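Local coordinates for outer membrane protein Omp121 (PDB 5FQ8) that probably imports nutrients across the bacterial outer membrane as a TonB-dependent transporter with a plugged beta barrel, at residues Q579-F584 and A655-R660; K535-L540 and G566-S571; W718-N723 and V806-K811; F663-Y668 and I702-S707; A44-G49 and N140-K145. All coordinates share one frame; numbering follows the deposited sequence.

Contact 5 comes first along the chain. It closes a loop of 90 residues inside the plug domain by pairing 44-49 with 140-145. The other four lie in the barrel wall. Contact 2 closes 25 residues between the strands of a hairpin. Contact 1 closes 70, tying strand 582-596 to 643-656. Contact 4 closes 33, pairing 661-680 with 697-712, and contact 3 closes 82, pairing 716-731 with 802-812. All five are in series, so none nests in or crosses another. Wall neighbours meet directly: contacts 1 and 2 through F584 and I569, 1 and 4 through F656 and F663, 3 and 4 through W722 and L704. Plug meets wall where K145 of contact 5 touches E703 of contact 4.

Contact 1 of 5, residues Q579-F584 and A655-R660; sequences QDVITF and AFFKNR
A classic beta bulge marks the end of the paired barrel strands 582-596 and 643-656, next to a type I' turn from F657 to R660. T583 and F584 both face A655. The regular bonds are A655 N to F584 O (2.7 Å) and F584 N to A655 O (3.2 Å); T583 N adds a weak, bent bond to the same A655 O. Further on, F657 N donates to V581 O at 3.1 Å, from above the carbonyl plane. The T583 hydroxyl reaches into the turn, where N659 N gives OG1 a weak bond of 3.3 Å. I582 and F656 lie side by side and point the same way, with CG1 of I582 4.1 Å from CD1 of F656. The F656 ring turns its edge to V581 O. V581 CG1 meets F657 CE1 at 3.7 Å. An alanine at F656 would probably loosen this corner, since the ring's contacts with I582 and with F663 of the next strand would go. At the surface, D580 OD1 and K658 NZ form a long salt bridge of 3.8 Å. This is a classic bulge where an antiparallel pair ends, beside the hairpin turn into strand 661-680 of an up-and-down barrel.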
# COMPACT_ATOMS: atom_id res chain seq x y z
N GLN B 579 47.87 23.98 53.96
CA GLN B 579 46.61 24.58 53.53
C GLN B 579 45.89 23.60 52.61
O GLN B 579 46.59 22.91 51.88
CB GLN B 579 46.88 25.92 52.85
CG GLN B 579 48.03 26.69 53.47
CD GLN B 579 48.09 28.14 53.02
OE1 GLN B 579 47.16 28.91 53.23
NE2 GLN B 579 49.20 28.51 52.39
N ASP B 580 44.55 23.46 52.59
CA ASP B 580 43.45 24.26 53.16
C ASP B 580 43.17 25.48 52.30
O ASP B 580 42.17 26.16 52.49
CB ASP B 580 43.66 24.67 54.63
CG ASP B 580 42.36 24.99 55.34
OD1 ASP B 580 41.36 24.30 55.07
OD2 ASP B 580 42.34 25.94 56.16
N VAL B 581 44.05 25.74 51.34
CA VAL B 581 43.78 26.71 50.29
C VAL B 581 43.38 25.95 49.03
O VAL B 581 42.54 26.40 48.25
CB VAL B 581 44.98 27.63 50.03
CG1 VAL B 581 45.02 28.09 48.59
CG2 VAL B 581 44.90 28.84 50.92
N ILE B 582 43.97 24.78 48.87
CA ILE B 582 43.72 23.90 47.74
C ILE B 582 42.83 22.77 48.23
O ILE B 582 43.30 21.83 48.87
CB ILE B 582 45.02 23.38 47.14
CG1 ILE B 582 45.95 24.54 46.83
CG2 ILE B 582 44.75 22.59 45.90
CD1 ILE B 582 47.30 24.09 46.47
N THR B 583 41.53 22.86 47.95
CA THR B 583 40.62 21.80 48.37
C THR B 583 40.91 20.50 47.63
O THR B 583 40.86 19.42 48.22
CB THR B 583 39.18 22.22 48.12
OG1 THR B 583 38.93 23.51 48.68
CG2 THR B 583 38.24 21.22 48.74
N PHE B 584 41.19 20.58 46.34
CA PHE B 584 41.30 19.41 45.50
C PHE B 584 42.25 19.73 44.35
O PHE B 584 42.23 20.84 43.82
CB PHE B 584 39.92 18.98 44.98
CG PHE B 584 39.90 17.65 44.28
CD1 PHE B 584 40.19 16.49 44.97
CD2 PHE B 584 39.57 17.57 42.94
CE1 PHE B 584 40.18 15.27 44.33
CE2 PHE B 584 39.55 16.36 42.30
CZ PHE B 584 39.86 15.20 42.99
N ALA B 655 40.17 22.43 42.97
CA ALA B 655 39.22 23.21 43.73
C ALA B 655 39.96 23.97 44.82
O ALA B 655 41.05 23.58 45.23
CB ALA B 655 38.13 22.32 44.34
N PHE B 656 39.37 25.07 45.27
CA PHE B 656 40.00 25.92 46.27
C PHE B 656 38.97 26.44 47.25
O PHE B 656 37.77 26.45 46.97
CB PHE B 656 40.72 27.12 45.63
CG PHE B 656 41.63 26.76 44.49
CD1 PHE B 656 42.91 26.30 44.73
CD2 PHE B 656 41.21 26.90 43.18
CE1 PHE B 656 43.75 25.99 43.69
CE2 PHE B 656 42.04 26.57 42.14
CZ PHE B 656 43.31 26.12 42.39
N PHE B 657 39.45 26.89 48.40
CA PHE B 657 38.66 27.59 49.41
C PHE B 657 37.34 26.88 49.68
O PHE B 657 36.26 27.44 49.52
CB PHE B 657 38.42 29.03 48.98
CG PHE B 657 39.64 29.73 48.45
CD1 PHE B 657 40.87 29.58 49.08
CD2 PHE B 657 39.57 30.52 47.32
CE1 PHE B 657 41.99 30.22 48.58
CE2 PHE B 657 40.68 31.15 46.82
CZ PHE B 657 41.89 31.01 47.44
N LYS B 658 37.46 25.62 50.09
CA LYS B 658 36.33 24.73 50.38
C LYS B 658 35.30 24.75 49.24
O LYS B 658 34.12 25.05 49.44
CB LYS B 658 35.65 25.10 51.71
CG LYS B 658 36.57 25.06 52.91
CD LYS B 658 36.77 23.67 53.45
CE LYS B 658 37.86 23.66 54.54
NZ LYS B 658 37.61 24.63 55.65
N ASN B 659 35.78 24.44 48.04
CA ASN B 659 34.97 24.32 46.83
C ASN B 659 34.34 25.64 46.40
O ASN B 659 33.41 25.63 45.60
CB ASN B 659 33.88 23.26 46.99
CG ASN B 659 34.31 21.93 46.48
OD1 ASN B 659 34.21 21.66 45.28
ND2 ASN B 659 34.79 21.08 47.37
N ARG B 660 34.82 26.77 46.90
CA ARG B 660 34.27 28.04 46.45
C ARG B 660 34.95 28.53 45.19
O ARG B 660 34.62 29.62 44.72
CB ARG B 660 34.37 29.09 47.56
CG ARG B 660 33.47 28.79 48.73
CD ARG B 660 33.41 29.94 49.67
NE ARG B 660 32.79 31.11 49.07
CZ ARG B 660 32.84 32.32 49.62
NH1 ARG B 660 33.47 32.50 50.77
NH2 ARG B 660 32.25 33.34 49.02

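Contact 2 of 5, residues K535-L540 and G566-S571; sequences KNMLYL and GSFIFS
This is the open end of the barrel hairpin formed by strands 538-549 and 558-569; the short runs 538-540 and 566-569 are antiparallel, at 171°. The side chains form two clusters. In one, F568 stands beside L538 on the same face, and M537 reaches its ring from the adjoining loop, all three pointing the same way. F568 CG is anti to its backbone N, and so is CG of M537, whose chain is then fully extended. This lays M537 CE 3.8 Å from F568 CE1. The L538 methyl CD2 meets the neighbouring ring atom, F568 CD1, at 3.6 Å. Both approaches are oblique to the ring. F570 CA covers one face of the same ring, offset toward its rim. In the other, Y539, on the face of S567, crosses I569 obliquely. The I569 methyl CD1 sits at the edge of the Y539 ring, 3.4 Å from CE2. Y539 also touches A39, consistent with this face looking into the barrel, toward the plug. Beside it, S567 OG is bonded to K586 NZ of the next strand. The Y539 hydroxyl gives a weak bond to N536 OD1 in its own segment. Three backbone bonds fix the register, all in the carbonyl planes. The straightest is Y539 N to S567 O, 2.9 Å long with an N-H...O angle of 178°.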
# COMPACT_ATOMS: atom_id res chain seq x y z
N LYS B 535 46.60 4.36 48.15
CA LYS B 535 46.41 5.36 49.20
C LYS B 535 45.58 6.54 48.71
O LYS B 535 45.85 7.69 49.07
CB LYS B 535 47.75 5.87 49.76
CG LYS B 535 48.51 4.85 50.59
CD LYS B 535 49.65 5.49 51.38
CE LYS B 535 50.58 4.45 51.96
NZ LYS B 535 51.91 5.02 52.32
N ASN B 536 44.58 6.27 47.88
CA ASN B 536 43.65 7.29 47.42
C ASN B 536 44.36 8.50 46.81
O ASN B 536 43.87 9.62 46.87
CB ASN B 536 42.72 7.73 48.56
CG ASN B 536 41.89 6.57 49.10
OD1 ASN B 536 41.43 5.72 48.33
ND2 ASN B 536 41.70 6.54 50.41
N MET B 537 45.52 8.25 46.21
CA MET B 537 46.37 9.28 45.64
C MET B 537 46.70 8.94 44.19
O MET B 537 46.65 9.80 43.31
CB MET B 537 47.63 9.43 46.49
CG MET B 537 48.69 10.42 46.01
SD MET B 537 50.14 10.40 47.11
CE MET B 537 51.08 11.80 46.54
N LEU B 538 47.06 7.68 43.96
CA LEU B 538 47.37 7.15 42.64
C LEU B 538 46.32 6.13 42.26
O LEU B 538 46.19 5.08 42.90
CB LEU B 538 48.75 6.50 42.62
CG LEU B 538 49.96 7.41 42.45
CD1 LEU B 538 51.20 6.62 42.76
CD2 LEU B 538 50.01 7.93 41.04
N TYR B 539 45.58 6.42 41.20
CA TYR B 539 44.58 5.52 40.67
C TYR B 539 44.99 5.13 39.26
O TYR B 539 45.39 5.99 38.47
CB TYR B 539 43.21 6.17 40.67
CG TYR B 539 42.62 6.36 42.04
CD1 TYR B 539 42.12 5.28 42.76
CD2 TYR B 539 42.51 7.62 42.60
CE1 TYR B 539 41.54 5.45 43.99
CE2 TYR B 539 41.94 7.81 43.83
CZ TYR B 539 41.46 6.72 44.52
OH TYR B 539 40.89 6.91 45.76
N LEU B 540 44.89 3.85 38.94
CA LEU B 540 45.27 3.34 37.64
C LEU B 540 44.21 2.37 37.15
O LEU B 540 43.60 1.64 37.93
CB LEU B 540 46.63 2.65 37.69
CG LEU B 540 47.23 2.17 36.38
CD1 LEU B 540 47.86 3.33 35.65
CD2 LEU B 540 48.25 1.09 36.64
N GLY B 566 45.00 6.99 33.99
CA GLY B 566 45.65 7.26 35.25
C GLY B 566 45.16 8.56 35.85
O GLY B 566 44.74 9.48 35.15
N SER B 567 45.20 8.61 37.18
CA SER B 567 44.76 9.78 37.93
C SER B 567 45.67 9.92 39.13
O SER B 567 45.92 8.95 39.85
CB SER B 567 43.31 9.64 38.38
OG SER B 567 42.94 10.72 39.19
N PHE B 568 46.16 11.13 39.34
CA PHE B 568 47.10 11.44 40.42
C PHE B 568 46.54 12.62 41.19
O PHE B 568 46.50 13.74 40.67
CB PHE B 568 48.47 11.72 39.83
CG PHE B 568 49.48 12.20 40.82
CD1 PHE B 568 49.86 11.42 41.89
CD2 PHE B 568 50.09 13.42 40.65
CE1 PHE B 568 50.81 11.86 42.77
CE2 PHE B 568 51.04 13.87 41.52
CZ PHE B 568 51.40 13.09 42.59
N ILE B 569 46.07 12.37 42.40
CA ILE B 569 45.55 13.44 43.25
C ILE B 569 46.71 13.90 44.12
O ILE B 569 47.02 13.28 45.14
CB ILE B 569 44.36 12.98 44.10
CG1 ILE B 569 43.32 12.31 43.24
CG2 ILE B 569 43.73 14.16 44.78
CD1 ILE B 569 43.41 10.84 43.31
N PHE B 570 47.35 14.98 43.72
CA PHE B 570 48.43 15.54 44.52
C PHE B 570 47.93 16.43 45.63
O PHE B 570 48.75 16.97 46.37
CB PHE B 570 49.40 16.31 43.63
CG PHE B 570 48.73 17.24 42.69
CD1 PHE B 570 48.38 18.52 43.09
CD2 PHE B 570 48.44 16.85 41.40
CE1 PHE B 570 47.76 19.38 42.22
CE2 PHE B 570 47.82 17.71 40.53
CZ PHE B 570 47.47 18.98 40.94
N SER B 571 46.62 16.63 45.76
CA SER B 571 46.08 17.30 46.93
C SER B 571 46.53 16.57 48.18
O SER B 571 47.42 17.04 48.89
CB SER B 571 44.57 17.35 46.89
OG SER B 571 44.13 18.29 45.94

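Contact 3 of 5, residues W718-N723 and V806-K811; sequences WELTWN and VSTNLK
W718 has CG anti to its backbone N (chi1 172°), and T808 has OG1 anti to its own (chi1 179°). These torsions bring the indole and the hydroxyl together across two antiparallel barrel strands. W718 NE1 donates to T808 OG1 at 2.9 Å. The oxygen lies at the ring edge, in the indole plane, but the bond is bent, 130° at the hydrogen. L810 lies alongside W718, pointing the same way, with its methyl CD2 3.3 Å from W718 CD1. An alanine at W718 would remove the NE1 bond and the ring against L810, and would probably loosen this end of the strand pair. W722 also has CG anti to its backbone N, and V806 CG1 approaches its ring edge, 3.2 Å from W722 CD1. L720 CD2 rests near T808 CB. This largely apolar face is partly on the surface, consistent with contact to lipid. Two hydrogen-bonded pairs carry the backbone: E719 with N809, and T721 with S807, where S807 N to T721 O is 2.7 Å. Strand 716-731 lies between 802-812 and 697-712; W722 touches L704 on the latter. Beyond 802-812, V806 and T808 pack on F821 and I819 of strand 815-825.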
# COMPACT_ATOMS: atom_id res chain seq x y z
N TRP B 718 25.77 33.20 45.79
CA TRP B 718 25.87 33.58 44.40
C TRP B 718 26.94 32.73 43.76
O TRP B 718 28.09 32.75 44.21
CB TRP B 718 26.21 35.06 44.24
CG TRP B 718 26.50 35.46 42.82
CD1 TRP B 718 26.02 34.89 41.69
CD2 TRP B 718 27.37 36.52 42.39
NE1 TRP B 718 26.51 35.52 40.58
CE2 TRP B 718 27.35 36.53 40.98
CE3 TRP B 718 28.15 37.46 43.05
CZ2 TRP B 718 28.07 37.43 40.23
CZ3 TRP B 718 28.87 38.35 42.30
CH2 TRP B 718 28.83 38.33 40.91
N GLU B 719 26.58 31.98 42.74
CA GLU B 719 27.53 31.16 42.03
C GLU B 719 27.64 31.63 40.59
O GLU B 719 26.70 32.19 40.02
CB GLU B 719 27.15 29.68 42.08
CG GLU B 719 26.94 29.13 43.47
CD GLU B 719 26.96 27.62 43.53
OE1 GLU B 719 27.13 26.97 42.47
OE2 GLU B 719 26.80 27.08 44.65
N LEU B 720 28.82 31.44 40.02
CA LEU B 720 29.06 31.70 38.62
C LEU B 720 29.69 30.47 38.00
O LEU B 720 30.53 29.81 38.61
CB LEU B 720 29.97 32.89 38.43
CG LEU B 720 29.35 34.25 38.70
CD1 LEU B 720 30.44 35.24 38.92
CD2 LEU B 720 28.51 34.64 37.53
N THR B 721 29.27 30.16 36.79
CA THR B 721 29.88 29.05 36.08
C THR B 721 30.15 29.48 34.66
O THR B 721 29.34 30.18 34.04
CB THR B 721 28.98 27.82 36.16
OG1 THR B 721 28.94 27.37 37.51
CG2 THR B 721 29.52 26.73 35.28
N TRP B 722 31.31 29.07 34.15
CA TRP B 722 31.74 29.38 32.80
C TRP B 722 32.38 28.13 32.23
O TRP B 722 33.29 27.57 32.85
CB TRP B 722 32.71 30.55 32.79
CG TRP B 722 33.18 30.98 31.46
CD1 TRP B 722 32.54 31.80 30.60
CD2 TRP B 722 34.43 30.65 30.85
NE1 TRP B 722 33.30 32.00 29.48
CE2 TRP B 722 34.47 31.30 29.61
CE3 TRP B 722 35.52 29.87 31.23
CZ2 TRP B 722 35.56 31.19 28.74
CZ3 TRP B 722 36.59 29.76 30.38
CH2 TRP B 722 36.61 30.42 29.15
N ASN B 723 31.90 27.67 31.08
CA ASN B 723 32.46 26.49 30.44
C ASN B 723 32.83 26.81 28.99
O ASN B 723 32.13 27.58 28.33
CB ASN B 723 31.48 25.32 30.51
CG ASN B 723 30.15 25.62 29.86
OD1 ASN B 723 29.93 25.22 28.73
ND2 ASN B 723 29.27 26.31 30.56
N VAL B 806 27.68 30.49 30.03
CA VAL B 806 27.89 31.18 31.30
C VAL B 806 26.61 31.11 32.12
O VAL B 806 25.53 31.46 31.64
CB VAL B 806 28.35 32.64 31.11
CG1 VAL B 806 29.48 32.69 30.16
CG2 VAL B 806 27.25 33.53 30.62
N SER B 807 26.73 30.64 33.35
CA SER B 807 25.58 30.46 34.21
C SER B 807 25.79 31.24 35.50
O SER B 807 26.91 31.48 35.92
CB SER B 807 25.36 29.00 34.54
OG SER B 807 24.75 28.35 33.45
N THR B 808 24.68 31.63 36.11
CA THR B 808 24.71 32.16 37.46
C THR B 808 23.56 31.55 38.24
O THR B 808 22.52 31.23 37.67
CB THR B 808 24.63 33.68 37.46
OG1 THR B 808 24.64 34.14 38.80
CG2 THR B 808 23.37 34.15 36.79
N ASN B 809 23.75 31.38 39.55
CA ASN B 809 22.72 30.79 40.40
C ASN B 809 22.69 31.51 41.74
O ASN B 809 23.66 31.44 42.50
CB ASN B 809 22.95 29.29 40.59
CG ASN B 809 23.07 28.53 39.27
OD1 ASN B 809 22.07 28.13 38.67
ND2 ASN B 809 24.29 28.33 38.81
N LEU B 810 21.59 32.20 42.02
CA LEU B 810 21.37 32.87 43.28
C LEU B 810 20.43 32.07 44.16
O LEU B 810 19.45 31.49 43.69
CB LEU B 810 20.77 34.25 43.04
CG LEU B 810 21.53 34.98 41.95
CD1 LEU B 810 20.79 36.20 41.54
CD2 LEU B 810 22.87 35.35 42.49
N LYS B 811 20.74 32.02 45.45
CA LYS B 811 19.86 31.42 46.45
C LYS B 811 19.75 32.37 47.62
O LYS B 811 20.76 32.69 48.26
CB LYS B 811 20.38 30.05 46.90
CG LYS B 811 20.63 29.07 45.78
CD LYS B 811 20.69 27.64 46.28
CE LYS B 811 19.34 27.20 46.83
NZ LYS B 811 19.31 25.77 47.28

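Contact 4 of 5, residues F663-Y668 and I702-S707; sequences FDVSYY and IELLIS
Strands 661-680 and 697-712 are neighbours in the beta-barrel wall; 663-668 and 702-707 run antiparallel, at 177°. The backbone bonds come in two hydrogen-bonded pairs, D664 with L705 and S666 with E703. L705 N to D664 O is 2.6 Å and nearly along the C=O axis, while D664 N sits on a lone pair of L705 O. The apolar contacts share one face. V665 CG2 meets L704 CD1 at 3.5 Å, the side chains pointing the same way. The Y667 ring lies alongside I702, with CE1 3.5 Å from I702 CG1. F663 touches I706 through CB, its ring being turned away. The other face carries the polar groups, together with L705. The Y668 ring crosses the E703 side chain at about a right angle, with CE2 3.5 Å from E703 OE2, ring and carboxylate planes 43° apart. E703 forms a salt bridge with R89 of the plug, and D664 forms one with R588 of the wall. These partners would probably favour the ionised acids. Y668 OH bonds to N727. One water links two side chains and a backbone carbonyl: it donates to D664 OD2 (2.5 Å) and E703 O (2.8 Å) and bonds to S666 OG at 3.1 Å.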
# COMPACT_ATOMS: atom_id res chain seq x y z
N PHE B 663 37.90 24.48 38.88
CA PHE B 663 38.09 24.48 37.43
C PHE B 663 38.49 23.10 36.95
O PHE B 663 39.14 22.34 37.67
CB PHE B 663 39.14 25.50 36.97
CG PHE B 663 40.55 25.00 37.07
CD1 PHE B 663 41.15 24.33 36.02
CD2 PHE B 663 41.28 25.20 38.22
CE1 PHE B 663 42.43 23.86 36.12
CE2 PHE B 663 42.57 24.75 38.32
CZ PHE B 663 43.14 24.07 37.28
N ASP B 664 38.12 22.79 35.71
CA ASP B 664 38.44 21.52 35.07
C ASP B 664 38.84 21.82 33.64
O ASP B 664 38.15 22.58 32.96
CB ASP B 664 37.23 20.56 35.12
CG ASP B 664 37.57 19.18 34.64
OD1 ASP B 664 38.07 18.36 35.43
OD2 ASP B 664 37.33 18.89 33.46
N VAL B 665 39.98 21.27 33.21
CA VAL B 665 40.50 21.48 31.87
C VAL B 665 40.90 20.14 31.28
O VAL B 665 41.63 19.37 31.91
CB VAL B 665 41.71 22.42 31.84
CG1 VAL B 665 42.12 22.70 30.41
CG2 VAL B 665 41.39 23.69 32.55
N SER B 666 40.45 19.87 30.06
CA SER B 666 40.82 18.66 29.35
C SER B 666 41.35 19.01 27.97
O SER B 666 40.88 19.95 27.33
CB SER B 666 39.63 17.73 29.23
OG SER B 666 39.15 17.41 30.52
N TYR B 667 42.36 18.25 27.53
CA TYR B 667 42.92 18.35 26.19
C TYR B 667 42.89 16.97 25.57
O TYR B 667 43.46 16.03 26.13
CB TYR B 667 44.35 18.87 26.22
CG TYR B 667 44.50 20.31 26.63
CD1 TYR B 667 44.42 21.33 25.70
CD2 TYR B 667 44.75 20.65 27.96
CE1 TYR B 667 44.57 22.64 26.07
CE2 TYR B 667 44.90 21.97 28.34
CZ TYR B 667 44.80 22.95 27.39
OH TYR B 667 44.94 24.27 27.76
N TYR B 668 42.24 16.84 24.42
CA TYR B 668 41.99 15.54 23.81
C TYR B 668 42.42 15.53 22.35
O TYR B 668 42.39 16.54 21.66
CB TYR B 668 40.54 15.16 23.89
CG TYR B 668 39.62 16.16 23.24
CD1 TYR B 668 39.32 16.08 21.89
CD2 TYR B 668 39.04 17.16 23.97
CE1 TYR B 668 38.49 16.98 21.30
CE2 TYR B 668 38.21 18.06 23.40
CZ TYR B 668 37.94 17.97 22.07
OH TYR B 668 37.09 18.89 21.53
N ILE B 702 39.80 21.52 23.32
CA ILE B 702 39.96 21.91 24.72
C ILE B 702 38.59 21.94 25.36
O ILE B 702 37.65 22.51 24.79
CB ILE B 702 40.62 23.29 24.86
CG1 ILE B 702 41.87 23.39 24.01
CG2 ILE B 702 41.00 23.55 26.28
CD1 ILE B 702 42.45 24.78 23.99
N GLU B 703 38.47 21.34 26.54
CA GLU B 703 37.26 21.40 27.34
C GLU B 703 37.62 22.03 28.67
O GLU B 703 38.41 21.47 29.43
CB GLU B 703 36.66 20.00 27.56
CG GLU B 703 36.06 19.36 26.32
CD GLU B 703 35.92 17.86 26.44
OE1 GLU B 703 36.18 17.32 27.53
OE2 GLU B 703 35.54 17.22 25.44
N LEU B 704 37.03 23.17 28.95
CA LEU B 704 37.39 23.98 30.11
C LEU B 704 36.13 24.35 30.88
O LEU B 704 35.16 24.82 30.29
CB LEU B 704 38.15 25.22 29.65
CG LEU B 704 38.24 26.45 30.52
CD1 LEU B 704 38.93 26.09 31.81
CD2 LEU B 704 39.03 27.47 29.76
N LEU B 705 36.17 24.14 32.18
CA LEU B 705 35.07 24.49 33.08
C LEU B 705 35.62 25.29 34.25
O LEU B 705 36.66 24.95 34.81
CB LEU B 705 34.35 23.24 33.56
CG LEU B 705 33.32 23.27 34.68
CD1 LEU B 705 32.14 24.09 34.27
CD2 LEU B 705 32.89 21.88 35.01
N ILE B 706 34.94 26.38 34.61
CA ILE B 706 35.33 27.21 35.76
C ILE B 706 34.09 27.60 36.54
O ILE B 706 33.14 28.13 35.96
CB ILE B 706 36.08 28.48 35.33
CG1 ILE B 706 37.43 28.13 34.73
CG2 ILE B 706 36.30 29.37 36.51
CD1 ILE B 706 38.01 29.25 33.97
N SER B 707 34.10 27.35 37.84
CA SER B 707 32.98 27.73 38.69
C SER B 707 33.51 28.20 40.03
O SER B 707 34.61 27.82 40.45
CB SER B 707 32.00 26.58 38.89
OG SER B 707 32.68 25.44 39.38
O HOH W 1 37.08 19.69 31.11

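Contact 5 of 5, residues A44-G49 and N140-K145; sequences ATSVGG and NMTILK
Strand 44-48 is an edge of the plug's mixed four-stranded sheet and pairs with 138-144; 44-48 and 140-144 run antiparallel at 163°. V47 and M141 make the tightest pair: V47 N to M141 O is 2.8 Å and M141 N to V47 O is 2.7 Å, both nearly along the C=O axes. I143 N bonds to T45 O at 3.0 Å, but the return bond, T45 N to I143 O, is weak. On one face the polar groups form a short chain. N140 ND2 donates to T142 OG1 at 3.3 Å, with the oxygen in the amide plane. T142 OG1 and S46 OG share a weak bond of 3.4 Å. V47 and M141 occupy the other face, where both pack on I52 of the plug helix 49-54; G48 is its N-cap. K145 points toward 44-49, runs extended and bends at chi4 (64°), placing NZ at T45. There NZ donates to T45 OG1 at 2.8 Å. The E703 carboxylate of the wall touches the K145 methylene CD. The buried K145 amine thus has a hydroxyl to bond; E703, which also pairs with R89, lies near and may help to keep it charged where plug meets barrel.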
# COMPACT_ATOMS: atom_id res chain seq x y z
N ALA B 44 34.68 13.86 32.45
CA ALA B 44 33.31 13.46 32.73
C ALA B 44 32.64 14.57 33.52
O ALA B 44 33.30 15.37 34.18
CB ALA B 44 33.26 12.14 33.51
N THR B 45 31.32 14.62 33.43
CA THR B 45 30.53 15.63 34.11
C THR B 45 29.34 14.97 34.78
O THR B 45 28.67 14.13 34.17
CB THR B 45 30.07 16.70 33.15
OG1 THR B 45 31.20 17.43 32.67
CG2 THR B 45 29.15 17.66 33.85
N SER B 46 29.08 15.33 36.04
CA SER B 46 27.94 14.82 36.78
C SER B 46 26.90 15.91 36.92
O SER B 46 27.25 17.06 37.20
CB SER B 46 28.35 14.31 38.16
OG SER B 46 29.37 13.35 38.08
N VAL B 47 25.64 15.57 36.69
CA VAL B 47 24.52 16.44 36.97
C VAL B 47 23.46 15.63 37.68
O VAL B 47 23.18 14.50 37.29
CB VAL B 47 23.92 17.07 35.69
CG1 VAL B 47 22.80 18.00 36.06
CG2 VAL B 47 24.97 17.80 34.94
N GLY B 48 22.89 16.20 38.71
CA GLY B 48 21.82 15.54 39.40
C GLY B 48 20.47 15.91 38.84
O GLY B 48 20.31 16.92 38.15
N GLY B 49 19.49 15.07 39.16
CA GLY B 49 18.20 15.19 38.51
C GLY B 49 17.56 16.54 38.75
O GLY B 49 16.84 17.04 37.89
N ASN B 140 20.87 10.85 38.95
CA ASN B 140 22.18 11.32 38.54
C ASN B 140 22.39 11.01 37.06
O ASN B 140 22.01 9.95 36.58
CB ASN B 140 23.25 10.67 39.40
CG ASN B 140 24.62 10.83 38.83
OD1 ASN B 140 25.22 11.88 38.95
ND2 ASN B 140 25.13 9.79 38.20
N MET B 141 22.98 11.95 36.35
CA MET B 141 23.44 11.73 34.99
C MET B 141 24.92 12.02 34.92
O MET B 141 25.36 13.09 35.33
CB MET B 141 22.70 12.62 34.00
CG MET B 141 23.40 12.71 32.66
SD MET B 141 22.48 13.75 31.59
CE MET B 141 20.88 13.05 31.80
N THR B 142 25.67 11.08 34.38
CA THR B 142 27.11 11.23 34.23
C THR B 142 27.50 10.94 32.79
O THR B 142 27.22 9.85 32.28
CB THR B 142 27.84 10.32 35.19
OG1 THR B 142 27.71 10.85 36.50
CG2 THR B 142 29.30 10.22 34.84
N ILE B 143 28.16 11.90 32.16
CA ILE B 143 28.51 11.86 30.74
C ILE B 143 29.99 11.53 30.65
O ILE B 143 30.83 12.32 31.07
CB ILE B 143 28.20 13.20 30.06
CG1 ILE B 143 26.70 13.39 29.99
CG2 ILE B 143 28.80 13.24 28.71
CD1 ILE B 143 26.30 14.59 29.27
N LEU B 144 30.32 10.37 30.10
CA LEU B 144 31.71 10.01 29.86
C LEU B 144 32.08 10.51 28.47
O LEU B 144 31.54 10.05 27.47
CB LEU B 144 31.90 8.50 29.97
CG LEU B 144 31.36 7.90 31.26
CD1 LEU B 144 31.55 6.42 31.26
CD2 LEU B 144 32.11 8.51 32.40
N LYS B 145 33.01 11.46 28.41
CA LYS B 145 33.28 12.09 27.13
C LYS B 145 34.36 11.37 26.34
O LYS B 145 34.35 11.41 25.10
CB LYS B 145 33.68 13.54 27.35
CG LYS B 145 32.72 14.32 28.21
CD LYS B 145 33.21 15.75 28.38
CE LYS B 145 32.38 16.55 29.36
NZ LYS B 145 32.48 15.98 30.71